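Long-range contacts in phosphoheptose isomerase (Neisseria gonorrhoeae, PDB 5I01), which catalyses the isomerization of sedoheptulose 7-phosphate to D-glycero-D-manno-heptose 7-phosphate, the first step of heptose biosynthesis, as a zinc-dependent homotetramer: residues A35-M39 with M142-A146; G47-G53 with A80-T85; L147-D151 with H170-I176. The protein carries 1 engineered substitution. Residue numbers count along the deposited sequence, not the author numbering.

Interaction 1: A35-M39 with M142-A146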
loop_
_atom_site.group_PDB
_atom_site.type_symbol
_atom_site.label_atom_id
_atom_site.label_comp_id
_atom_site.label_asym_id
_atom_site.label_seq_id
_atom_site.Cartn_x
_atom_site.Cartn_y
_atom_site.Cartn_z
ATOM N N ALA A 35 -18.983 -20.623 4.879
ATOM C CA ALA A 35 -17.852 -19.863 4.329
ATOM C C ALA A 35 -16.518 -20.246 4.969
ATOM O O ALA A 35 -15.502 -20.388 4.276
ATOM C CB ALA A 35 -18.089 -18.372 4.488
ATOM N N ALA A 36 -16.531 -20.408 6.291
ATOM C CA ALA A 36 -15.360 -20.846 7.033
ATOM C C ALA A 36 -14.960 -22.286 6.683
ATOM O O ALA A 36 -13.770 -22.578 6.495
ATOM C CB ALA A 36 -15.619 -20.714 8.525
ATOM N N GLU A 37 -15.952 -23.177 6.607
ATOM C CA GLU A 37 -15.728 -24.576 6.208
ATOM C C GLU A 37 -15.052 -24.645 4.844
ATOM O O GLU A 37 -14.080 -25.377 4.667
ATOM C CB GLU A 37 -17.050 -25.375 6.197
ATOM C CG GLU A 37 -17.530 -25.793 7.590
ATOM C CD GLU A 37 -18.920 -26.443 7.629
ATOM O OE1 GLU A 37 -19.701 -26.324 6.651
ATOM O OE2 GLU A 37 -19.243 -27.075 8.666
ATOM N N LEU A 38 -15.562 -23.858 3.896
ATOM C CA LEU A 38 -14.973 -23.761 2.557
ATOM C C LEU A 38 -13.511 -23.283 2.557
ATOM O O LEU A 38 -12.697 -23.787 1.786
ATOM C CB LEU A 38 -15.816 -22.834 1.678
ATOM C CG LEU A 38 -15.323 -22.626 0.245
ATOM C CD1 LEU A 38 -15.102 -23.959 -0.457
ATOM C CD2 LEU A 38 -16.308 -21.761 -0.523
ATOM N N MET A 39 -13.190 -22.310 3.404
ATOM C CA MET A 39 -11.806 -21.832 3.540
ATOM C C MET A 39 -10.874 -22.875 4.199
ATOM O O MET A 39 -9.712 -22.979 3.817
ATOM C CB MET A 39 -11.755 -20.488 4.292
ATOM C CG MET A 39 -12.237 -19.301 3.467
ATOM S SD MET A 39 -11.999 -17.697 4.268
ATOM C CE MET A 39 -13.204 -17.846 5.570
ATOM N N MET A 142 -12.242 -21.726 -9.195
ATOM C CA MET A 142 -12.127 -21.313 -7.800
ATOM C C MET A 142 -13.534 -21.110 -7.247
ATOM O O MET A 142 -14.442 -20.723 -7.982
ATOM C CB MET A 142 -11.378 -19.981 -7.682
ATOM C CG MET A 142 -9.928 -19.976 -8.130
ATOM S SD MET A 142 -9.286 -18.286 -8.315
ATOM C CE MET A 142 -9.410 -17.648 -6.656
ATOM N N HIS A 143 -13.699 -21.336 -5.948
ATOM C CA HIS A 143 -14.971 -21.074 -5.268
ATOM C C HIS A 143 -14.976 -19.636 -4.764
ATOM O O HIS A 143 -13.916 -19.048 -4.564
ATOM C CB HIS A 143 -15.177 -22.062 -4.130
ATOM C CG HIS A 143 -14.947 -23.486 -4.528
ATOM N ND1 HIS A 143 -15.606 -24.077 -5.583
ATOM C CD2 HIS A 143 -14.117 -24.431 -4.027
ATOM C CE1 HIS A 143 -15.198 -25.328 -5.711
ATOM N NE2 HIS A 143 -14.297 -25.569 -4.776
ATOM N N VAL A 144 -16.163 -19.069 -4.571
ATOM C CA VAL A 144 -16.301 -17.647 -4.230
ATOM C C VAL A 144 -17.056 -17.487 -2.915
ATOM O O VAL A 144 -17.996 -18.232 -2.642
ATOM C CB VAL A 144 -16.981 -16.849 -5.374
ATOM C CG1 VAL A 144 -17.175 -15.378 -5.018
ATOM C CG2 VAL A 144 -16.135 -16.944 -6.631
ATOM N N ILE A 145 -16.606 -16.538 -2.091
ATOM C CA ILE A 145 -17.336 -16.109 -0.902
ATOM C C ILE A 145 -17.586 -14.619 -1.068
ATOM O O ILE A 145 -16.649 -13.820 -1.055
ATOM C CB ILE A 145 -16.559 -16.387 0.403
ATOM C CG1 ILE A 145 -16.347 -17.891 0.580
ATOM C CG2 ILE A 145 -17.291 -15.808 1.622
ATOM C CD1 ILE A 145 -15.302 -18.251 1.614
ATOM N N ALA A 146 -18.850 -14.255 -1.246
ATOM C CA ALA A 146 -19.227 -12.871 -1.463
ATOM C C ALA A 146 -19.669 -12.261 -0.142
ATOM O O ALA A 146 -20.531 -12.822 0.537
ATOM C CB ALA A 146 -20.352 -12.790 -2.482
#
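I145 does most of the work where one turn of helix 29-44 lies over strand 143-149. Its CA-to-CB bond points at the helix, and its m,t rotamer (chi1 -63°, chi2 165°) extends CD1 into the space between A35 and M39, one helical turn apart. I145 CD1 lies 3.4 Å from A35 O, a carbonyl that already accepts the helical bond from M39 N (3.1 Å), and 3.7 Å from M39 CG. The other branch reaches A35, with I145 CG2 3.9 Å from A35 CB. L38 takes the t,p rotamer (chi1 180°, chi2 53°) and wedges between the two strand side chains: L38 CD2 lies 4.0 Å from I145 CG1 and 3.8 Å from H143 CB, and L38 CD1 3.7 Å from H143 CD2, meeting the imidazole obliquely. The axes approach to 9.6 Å at -145°, so helix and strand run roughly antiparallel; this is a helix covering one face of the parallel sheet in the alpha-beta-alpha sandwich of the SIS domain. Side chains on the strand alternate accordingly: H143 and I145 face the helix, whereas V144 turns to the other face and packs on A137 of helix 128-139. Van der Waals packing makes up the contact; the strand's backbone groups bond within the sheet: H143 bonds with D116 and L118, I145 with L118 and G120, V144 with V164. M39 starts sideways from its CA, and its m,t,m chain also packs on M187 and I191 of helix 173-193, the neighbouring helix on this face. A35, with only a methyl, additionally touches V164 and L166 of strand 164-168.

Interaction 2: G47-G53 with A80-T85; sequences GKILACG and AAVALT
Two short parallel strands, 49-52 and 81-83, run side by side with axes 4.8 Å apart and a crossing angle of -20°. The register pairs I49 with A81, L50 with V82 and A51 with A83 at CA-CA distances of 4.7, 5.1 and 4.7 Å, all in extended conformation. Four hydrogen bonds alternate in direction: I49 N to A80 O (3.0 Å), V82 N to I49 O (3.0 Å), A51 N to V82 O (3.1 Å) and L84 N to A51 O (2.8 Å, nearly linear at 176°). I49 and A51 thus spend both backbone groups on 80-85, while K48, L50 and C52 turn theirs to strand 117-122 on the other side. CA-H...O contacts fill in, the shortest A81 CA to I49 O at 3.2 Å. After A83 the chain leaves the strand (L84 phi/psi -89/12°); L84 O then accepts from Q107 NE2. K48 NZ forms a salt bridge with D116 OD2 and a hydrogen bond with L111 O. I49, A51, A81 and A83 share the face covered by helix 56-69; L50 (m,t) and V82 (t) share the other, with L50 CD2 4.1 Å from V82 CB. T85 (chi1 57°) brings CG2 within 3.3 Å of G53 O. G53 leads into N54, a predicted substrate-binding residue, and strand 49-52, helix 56-69 and strand 81-83 form a beta-alpha-beta crossover of the Rossmann-like SIS fold.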
loop_
_atom_site.group_PDB
_atom_site.type_symbol
_atom_site.label_atom_id
_atom_site.label_comp_id
_atom_site.label_asym_id
_atom_site.label_seq_id
_atom_site.Cartn_x
_atom_site.Cartn_y
_atom_site.Cartn_z
ATOM N N GLY A 47 -4.323 -24.906 -0.815
ATOM C CA GLY A 47 -4.842 -23.776 -1.590
ATOM C C GLY A 47 -4.583 -22.449 -0.885
ATOM O O GLY A 47 -4.022 -22.411 0.232
ATOM N N LYS A 48 -4.994 -21.363 -1.544
ATOM C CA LYS A 48 -4.906 -20.017 -0.974
ATOM C C LYS A 48 -6.198 -19.226 -1.163
ATOM O O LYS A 48 -7.022 -19.567 -2.002
ATOM C CB LYS A 48 -3.695 -19.260 -1.542
ATOM C CG LYS A 48 -3.679 -19.040 -3.043
ATOM C CD LYS A 48 -2.298 -18.535 -3.476
ATOM C CE LYS A 48 -2.185 -18.336 -4.974
ATOM N NZ LYS A 48 -2.504 -19.573 -5.742
ATOM N N ILE A 49 -6.365 -18.189 -0.340
ATOM C CA ILE A 49 -7.509 -17.287 -0.410
ATOM C C ILE A 49 -7.064 -15.920 -0.930
ATOM O O ILE A 49 -6.161 -15.312 -0.376
ATOM C CB ILE A 49 -8.198 -17.105 0.968
ATOM C CG1 ILE A 49 -8.584 -18.469 1.566
ATOM C CG2 ILE A 49 -9.438 -16.226 0.839
ATOM C CD1 ILE A 49 -7.671 -18.934 2.666
ATOM N N LEU A 50 -7.716 -15.449 -1.993
ATOM C CA LEU A 50 -7.554 -14.088 -2.495
ATOM C C LEU A 50 -8.729 -13.244 -2.011
ATOM O O LEU A 50 -9.865 -13.713 -2.037
ATOM C CB LEU A 50 -7.508 -14.093 -4.018
ATOM C CG LEU A 50 -6.552 -15.101 -4.655
ATOM C CD1 LEU A 50 -6.563 -14.919 -6.170
ATOM C CD2 LEU A 50 -5.141 -14.948 -4.105
ATOM N N ALA A 51 -8.457 -12.014 -1.566
ATOM C CA ALA A 51 -9.504 -11.087 -1.119
ATOM C C ALA A 51 -9.448 -9.807 -1.933
ATOM O O ALA A 51 -8.361 -9.349 -2.286
ATOM C CB ALA A 51 -9.346 -10.776 0.354
ATOM N N CYS A 52 -10.613 -9.242 -2.245
ATOM C CA CYS A 52 -10.674 -7.938 -2.900
ATOM C C CYS A 52 -11.945 -7.143 -2.561
ATOM O O CYS A 52 -12.957 -7.709 -2.126
ATOM C CB CYS A 52 -10.551 -8.101 -4.412
ATOM S SG CYS A 52 -12.032 -8.753 -5.205
ATOM N N GLY A 53 -11.875 -5.833 -2.793
ATOM C CA GLY A 53 -12.965 -4.915 -2.492
ATOM C C GLY A 53 -12.525 -3.475 -2.681
ATOM O O GLY A 53 -11.328 -3.232 -2.865
ATOM N N ALA A 80 -2.181 -19.232 3.884
ATOM C CA ALA A 80 -2.054 -18.657 2.542
ATOM C C ALA A 80 -3.212 -17.716 2.213
ATOM O O ALA A 80 -4.309 -18.168 1.868
ATOM C CB ALA A 80 -1.947 -19.764 1.494
ATOM N N ALA A 81 -2.966 -16.411 2.334
ATOM C CA ALA A 81 -3.963 -15.410 1.970
ATOM C C ALA A 81 -3.324 -14.115 1.474
ATOM O O ALA A 81 -2.446 -13.564 2.145
ATOM C CB ALA A 81 -4.888 -15.130 3.137
ATOM N N VAL A 82 -3.778 -13.648 0.302
ATOM C CA VAL A 82 -3.269 -12.439 -0.356
ATOM C C VAL A 82 -4.431 -11.462 -0.603
ATOM O O VAL A 82 -5.434 -11.828 -1.198
ATOM C CB VAL A 82 -2.603 -12.790 -1.714
ATOM C CG1 VAL A 82 -1.985 -11.555 -2.369
ATOM C CG2 VAL A 82 -1.544 -13.871 -1.537
ATOM N N ALA A 83 -4.306 -10.225 -0.149
ATOM C CA ALA A 83 -5.259 -9.196 -0.533
ATOM C C ALA A 83 -4.818 -8.671 -1.888
ATOM O O ALA A 83 -3.647 -8.386 -2.081
ATOM C CB ALA A 83 -5.273 -8.073 0.494
ATOM N N LEU A 84 -5.756 -8.527 -2.817
ATOM C CA LEU A 84 -5.460 -7.997 -4.155
ATOM C C LEU A 84 -5.570 -6.474 -4.237
ATOM O O LEU A 84 -5.531 -5.906 -5.325
ATOM C CB LEU A 84 -6.404 -8.621 -5.179
ATOM C CG LEU A 84 -6.482 -10.143 -5.219
ATOM C CD1 LEU A 84 -7.486 -10.541 -6.283
ATOM C CD2 LEU A 84 -5.126 -10.769 -5.503
ATOM N N THR A 85 -5.660 -5.809 -3.093
ATOM C CA THR A 85 -5.913 -4.372 -3.028
ATOM C C THR A 85 -4.711 -3.586 -2.499
ATOM O O THR A 85 -4.874 -2.445 -2.137
ATOM C CB THR A 85 -7.130 -4.100 -2.102
ATOM O OG1 THR A 85 -6.882 -4.644 -0.801
ATOM C CG2 THR A 85 -8.392 -4.742 -2.659
#

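Interaction 3: L147-D151 with H170-I176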
loop_
_atom_site.group_PDB
_atom_site.type_symbol
_atom_site.label_atom_id
_atom_site.label_comp_id
_atom_site.label_asym_id
_atom_site.label_seq_id
_atom_site.Cartn_x
_atom_site.Cartn_y
_atom_site.Cartn_z
ATOM N N LEU A 147 -19.063 -11.128 0.221
ATOM C CA LEU A 147 -19.542 -10.303 1.317
ATOM C C LEU A 147 -20.250 -9.106 0.696
ATOM O O LEU A 147 -19.591 -8.203 0.171
ATOM C CB LEU A 147 -18.389 -9.874 2.236
ATOM C CG LEU A 147 -17.963 -10.935 3.265
ATOM C CD1 LEU A 147 -17.371 -12.153 2.565
ATOM C CD2 LEU A 147 -16.965 -10.392 4.267
ATOM N N THR A 148 -21.587 -9.121 0.738
ATOM C CA THR A 148 -22.428 -8.074 0.126
ATOM C C THR A 148 -23.357 -7.401 1.127
ATOM O O THR A 148 -23.432 -7.805 2.287
ATOM C CB THR A 148 -23.291 -8.629 -1.028
ATOM O OG1 THR A 148 -24.315 -9.484 -0.504
ATOM C CG2 THR A 148 -22.434 -9.408 -2.039
ATOM N N GLY A 149 -24.050 -6.360 0.666
ATOM C CA GLY A 149 -25.078 -5.666 1.452
ATOM C C GLY A 149 -26.314 -5.414 0.624
ATOM O O GLY A 149 -26.343 -5.734 -0.558
ATOM N N ARG A 150 -27.329 -4.829 1.251
ATOM C CA ARG A 150 -28.629 -4.530 0.603
ATOM C C ARG A 150 -29.322 -5.831 0.108
ATOM O O ARG A 150 -29.583 -6.710 0.933
ATOM C CB ARG A 150 -28.474 -3.434 -0.472
ATOM C CG ARG A 150 -28.011 -2.117 0.123
ATOM C CD ARG A 150 -27.434 -1.139 -0.887
ATOM N NE ARG A 150 -26.739 -0.044 -0.193
ATOM C CZ ARG A 150 -26.255 1.059 -0.769
ATOM N NH1 ARG A 150 -26.374 1.260 -2.083
ATOM N NH2 ARG A 150 -25.642 1.980 -0.022
ATOM N N ASP A 151 -29.606 -5.968 -1.192
ATOM C CA ASP A 151 -30.222 -7.206 -1.730
ATOM C C ASP A 151 -29.204 -8.189 -2.308
ATOM O O ASP A 151 -29.581 -9.244 -2.808
ATOM C CB ASP A 151 -31.329 -6.890 -2.766
ATOM C CG ASP A 151 -30.805 -6.239 -4.056
ATOM O OD1 ASP A 151 -29.572 -6.095 -4.239
ATOM O OD2 ASP A 151 -31.653 -5.870 -4.902
ATOM N N HIS A 170 -29.144 -4.769 5.024
ATOM C CA HIS A 170 -29.226 -3.410 5.555
ATOM C C HIS A 170 -28.976 -2.394 4.448
ATOM O O HIS A 170 -28.193 -2.668 3.551
ATOM C CB HIS A 170 -28.239 -3.212 6.713
ATOM C CG HIS A 170 -28.635 -2.106 7.637
ATOM N ND1 HIS A 170 -28.263 -0.801 7.421
ATOM C CD2 HIS A 170 -29.429 -2.090 8.734
ATOM C CE1 HIS A 170 -28.790 -0.028 8.355
ATOM N NE2 HIS A 170 -29.490 -0.789 9.173
ATOM N N PRO A 171 -29.671 -1.241 4.477
ATOM C CA PRO A 171 -29.462 -0.235 3.429
ATOM C C PRO A 171 -28.143 0.562 3.496
ATOM O O PRO A 171 -27.541 0.855 2.462
ATOM C CB PRO A 171 -30.650 0.723 3.630
ATOM C CG PRO A 171 -31.050 0.553 5.042
ATOM C CD PRO A 171 -30.853 -0.910 5.298
ATOM N N ARG A 172 -27.746 0.963 4.694
ATOM C CA ARG A 172 -26.603 1.863 4.891
ATOM C C ARG A 172 -25.203 1.193 4.835
ATOM O O ARG A 172 -24.886 0.255 5.587
ATOM C CB ARG A 172 -26.796 2.646 6.191
ATOM C CG ARG A 172 -26.106 3.989 6.217
ATOM C CD ARG A 172 -26.554 4.805 7.419
ATOM N NE ARG A 172 -25.706 5.974 7.665
ATOM C CZ ARG A 172 -25.947 6.912 8.580
ATOM N NH1 ARG A 172 -27.018 6.841 9.361
ATOM N NH2 ARG A 172 -25.105 7.933 8.713
ATOM N N THR A 173 -24.385 1.711 3.921
ATOM C CA THR A 173 -22.991 1.305 3.707
ATOM C C THR A 173 -22.151 1.151 4.980
ATOM O O THR A 173 -21.496 0.132 5.175
ATOM C CB THR A 173 -22.315 2.345 2.797
ATOM O OG1 THR A 173 -23.159 2.574 1.659
ATOM C CG2 THR A 173 -20.931 1.870 2.322
ATOM N N ALA A 174 -22.175 2.175 5.833
ATOM C CA ALA A 174 -21.458 2.152 7.099
ATOM C C ALA A 174 -21.844 0.947 7.971
ATOM O O ALA A 174 -20.976 0.277 8.512
ATOM C CB ALA A 174 -21.671 3.460 7.852
ATOM N N ARG A 175 -23.132 0.645 8.075
ATOM C CA ARG A 175 -23.581 -0.519 8.857
ATOM C C ARG A 175 -23.161 -1.846 8.210
ATOM O O ARG A 175 -22.869 -2.816 8.905
ATOM C CB ARG A 175 -25.099 -0.498 9.028
ATOM C CG ARG A 175 -25.636 0.752 9.716
ATOM C CD ARG A 175 -25.240 0.816 11.170
ATOM N NE ARG A 175 -23.961 1.470 11.397
ATOM C CZ ARG A 175 -23.748 2.789 11.383
ATOM N NH1 ARG A 175 -22.524 3.256 11.622
ATOM N NH2 ARG A 175 -24.728 3.651 11.138
ATOM N N ILE A 176 -23.126 -1.882 6.882
ATOM C CA ILE A 176 -22.722 -3.082 6.151
ATOM C C ILE A 176 -21.233 -3.386 6.378
ATOM O O ILE A 176 -20.891 -4.525 6.686
ATOM C CB ILE A 176 -23.042 -2.965 4.644
ATOM C CG1 ILE A 176 -24.558 -2.869 4.430
ATOM C CG2 ILE A 176 -22.506 -4.169 3.880
ATOM C CD1 ILE A 176 -24.942 -2.120 3.178
#
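R150 NE donates to P171 O at 2.9 Å, the strongest bond between the end of strand 143-149 and the entry to helix 173-193. R150 NH2 adds a weak bond to P171 O (3.3 Å), and R150 N a weak one to H170 O (3.3 Å, 131°). The site lies at the C-terminal end of a parallel strand in the SIS alpha/beta fold, where loops of such sheets gather around the active site. The extended side chain of R150 (m,t,t) runs along the loop so that the guanidinium reaches the start of the helix, with R150 NH2 3.1 Å from T173 OG1. The side chain of T173 is about 6 Å from a bound zinc ion and about 4 Å from those of T123 and Q177, both predicted to bind substrate. On the loop itself, H170 ND1 accepts from R172 N (3.3 Å), and the first helical bond follows, I176 N to R172 O (3.1 Å). T148 points away and bonds N167 OD1 through OG1, while T148 O accepts from H180 NE2 of the helix. Beneath the polar layer I176 (m,t) packs against the strand end, its CD1 4.3 Å from R150 CG. There is no room for a side chain at G149, where a CB would stand 2.5 Å from I176 CD1. I176 CG2 lies 3.8 Å from G149 CA.

All three contacts reach the same five-stranded parallel sheet. Interaction 2 joins two strands at one side of it and is nested along the chain inside the loop closed by interaction 1; interaction 3 follows both in series. Interactions 1 and 2 have centres 12 Å apart and touch, M142 CE lying 4.0 Å from L50 CD1 and M39 CG 4.2 Å from I49 CG1. Interactions 1 and 3 divide strand 143-149 between them, their centres 20 Å apart: its beginning packs under helix 29-44, its end meets helix 173-193 near zinc. Interactions 2 and 3, 22 Å apart between centres, lie on opposite sides of the chain's centre; both sit beside residues predicted to bind substrate, N54 after interaction 2 and T123 and Q177 at interaction 3.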